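Local coordinates for enoyl-[acyl-carrier-protein] reductase [FMN] (Thermotoga maritima, PDB 5GVJ) that probably reduces enoyl groups carried on acyl carrier protein in fatty acid synthesis, as an FMN-dependent enoyl-ACP reductase of the FabK type, at residues V213-R218 with R232-P237. The protein carries 1 engineered substitution. Numbering follows the deposited sequence.
Sequences VKASIR and RVLRTP. With NA (sodium ion), chain C.
Arg235 reaches across to the backbone of Arg218 and donates from NE to its carbonyl oxygen, an NE to O distance of 3.1 Å. The bond is somewhat bent, 146° at the hydrogen; the donor lies in the carbonyl plane, while the oxygen sits at the edge of the guanidinium, tilted somewhat out of its plane. An extended chain makes the reach possible: CG stands anti to the carbonyl carbon (chi1 -73°), and the chain runs extended from there to NE. The same guanidinium also forms a salt bridge from NH2 to OE1 of Glu149 of the second subunit, so one side chain ties the turn before strand 220-223 to the dimer interface.

Deeper in, the contact is apolar and slight. The CB of Ala215 points at the other segment and meets the CD1 branch of Leu234 at 3.8 Å, methyl against methyl. Phe275, Val277 and Thr220 also touch the Leu234 side chain.

The arrangement joins the end of helix 206-214 to the strand 231-234, the middle strand of a small antiparallel sheet separate from the parallel sheet of the TIM-barrel-like nitronate monooxygenase fold. Ala215 is the first residue to leave the helical conformation, and its carbonyl oxygen, like that of Val213, binds sodium at 2.5 Å. The carbonyl oxygens of Ile212, Ala281 and Ile284 and a water complete the site, so the methyl that packs on Leu234 belongs to a residue whose backbone is held by the metal. Between Ala215 and Arg218, Ser216 starts an ST turn, its OG accepting from the N of Arg218 at 3.2 Å, while Arg235 itself centres an inverse gamma turn in which Thr236 N bonds to Leu234 O.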
loop_
_atom_site.group_PDB
_atom_site.type_symbol
_atom_site.label_atom_id
_atom_site.label_comp_id
_atom_site.label_asym_id
_atom_site.label_seq_id
_atom_site.Cartn_x
_atom_site.Cartn_y
_atom_site.Cartn_z
ATOM N N VAL A 213 18.946 7.482 2.309
ATOM C CA VAL A 213 19.693 6.231 2.282
ATOM C C VAL A 213 19.608 5.529 3.631
ATOM O O VAL A 213 19.326 4.329 3.710
ATOM C CB VAL A 213 21.155 6.500 1.882
ATOM C CG1 VAL A 213 22.028 5.312 2.224
ATOM C CG2 VAL A 213 21.240 6.832 0.396
ATOM N N LYS A 214 19.848 6.268 4.713
ATOM C CA LYS A 214 19.913 5.628 6.024
ATOM C C LYS A 214 18.531 5.253 6.535
ATOM O O LYS A 214 18.402 4.312 7.322
ATOM C CB LYS A 214 20.605 6.552 7.028
ATOM C CG LYS A 214 22.114 6.669 6.840
ATOM C CD LYS A 214 22.682 7.725 7.785
ATOM C CE LYS A 214 24.208 7.666 7.844
ATOM N NZ LYS A 214 24.837 8.387 6.709
ATOM N N ALA A 215 17.495 5.968 6.102
ATOM C CA ALA A 215 16.162 5.782 6.661
ATOM C C ALA A 215 15.620 4.396 6.335
ATOM O O ALA A 215 15.797 3.891 5.223
ATOM C CB ALA A 215 15.206 6.842 6.117
ATOM N N SER A 216 14.942 3.787 7.310
ATOM C CA SER A 216 14.249 2.520 7.121
ATOM C C SER A 216 12.787 2.761 6.742
ATOM O O SER A 216 12.315 3.898 6.676
ATOM C CB SER A 216 14.318 1.685 8.395
ATOM O OG SER A 216 13.448 2.254 9.353
ATOM N N ILE A 217 12.036 1.672 6.531
ATOM C CA ILE A 217 10.626 1.814 6.168
ATOM C C ILE A 217 9.794 2.380 7.313
ATOM O O ILE A 217 8.663 2.826 7.089
ATOM C CB ILE A 217 10.037 0.468 5.690
ATOM C CG1 ILE A 217 10.085 -0.574 6.813
ATOM C CG2 ILE A 217 10.789 -0.029 4.451
ATOM C CD1 ILE A 217 9.526 -1.941 6.399
ATOM N N ARG A 218 10.329 2.384 8.538
ATOM C CA ARG A 218 9.616 2.865 9.717
ATOM C C ARG A 218 10.091 4.237 10.179
ATOM O O ARG A 218 9.670 4.699 11.243
ATOM C CB ARG A 218 9.764 1.864 10.872
ATOM C CG ARG A 218 8.978 0.584 10.691
ATOM C CD ARG A 218 8.984 -0.262 11.972
ATOM N NE ARG A 218 10.348 -0.633 12.354
ATOM C CZ ARG A 218 10.655 -1.288 13.470
ATOM N NH1 ARG A 218 9.690 -1.646 14.311
ATOM N NH2 ARG A 218 11.923 -1.589 13.745
ATOM N N ARG A 232 3.848 13.615 5.695
ATOM C CA ARG A 232 4.797 12.580 6.086
ATOM C C ARG A 232 6.216 13.111 5.944
ATOM O O ARG A 232 6.613 13.557 4.860
ATOM C CB ARG A 232 4.628 11.313 5.251
ATOM C CG ARG A 232 5.594 10.191 5.648
ATOM C CD ARG A 232 5.310 8.919 4.872
ATOM N NE ARG A 232 3.921 8.485 5.026
ATOM C CZ ARG A 232 3.477 7.752 6.041
ATOM N NH1 ARG A 232 4.312 7.371 7.000
ATOM N NH2 ARG A 232 2.190 7.407 6.100
ATOM N N VAL A 233 6.978 13.053 7.037
ATOM C CA VAL A 233 8.362 13.497 7.051
ATOM C C VAL A 233 9.209 12.498 7.833
ATOM O O VAL A 233 8.706 11.686 8.614
ATOM C CB VAL A 233 8.527 14.911 7.659
ATOM C CG1 VAL A 233 7.822 15.958 6.802
ATOM C CG2 VAL A 233 8.019 14.943 9.094
ATOM N N LEU A 234 10.514 12.586 7.610
ATOM C CA LEU A 234 11.483 11.776 8.335
ATOM C C LEU A 234 11.402 12.056 9.834
ATOM O O LEU A 234 11.064 13.163 10.260
ATOM C CB LEU A 234 12.886 12.079 7.800
ATOM C CG LEU A 234 13.765 10.962 7.233
ATOM C CD1 LEU A 234 12.940 9.796 6.743
ATOM C CD2 LEU A 234 14.612 11.507 6.105
ATOM N N ARG A 235 11.702 11.033 10.643
ATOM C CA ARG A 235 11.669 11.161 12.100
ATOM C C ARG A 235 12.850 11.979 12.619
ATOM O O ARG A 235 13.747 11.441 13.274
ATOM C CB ARG A 235 11.653 9.779 12.765
ATOM C CG ARG A 235 10.320 9.062 12.632
ATOM C CD ARG A 235 10.245 7.781 13.470
ATOM N NE ARG A 235 9.017 7.046 13.176
ATOM C CZ ARG A 235 7.945 7.034 13.962
ATOM N NH1 ARG A 235 7.947 7.720 15.095
ATOM N NH2 ARG A 235 6.868 6.344 13.608
ATOM N N THR A 236 12.841 13.271 12.350
ATOM C CA THR A 236 13.893 14.236 12.629
ATOM C C THR A 236 13.577 15.009 13.910
ATOM O O THR A 236 12.445 14.973 14.402
ATOM C CB THR A 236 14.030 15.190 11.428
ATOM O OG1 THR A 236 15.378 15.655 11.310
ATOM C CG2 THR A 236 13.117 16.372 11.576
ATOM N N PRO A 237 14.563 15.696 14.512
ATOM C CA PRO A 237 14.248 16.509 15.702
ATOM C C PRO A 237 13.135 17.517 15.476
ATOM O O PRO A 237 12.290 17.711 16.356
ATOM C CB PRO A 237 15.581 17.208 16.005
ATOM C CG PRO A 237 16.605 16.286 15.485
ATOM C CD PRO A 237 16.014 15.648 14.257
HETATM NA NA NA C . 16.978 4.066 2.982
HETATM O O HOH W 1 17.255 1.640 3.512
#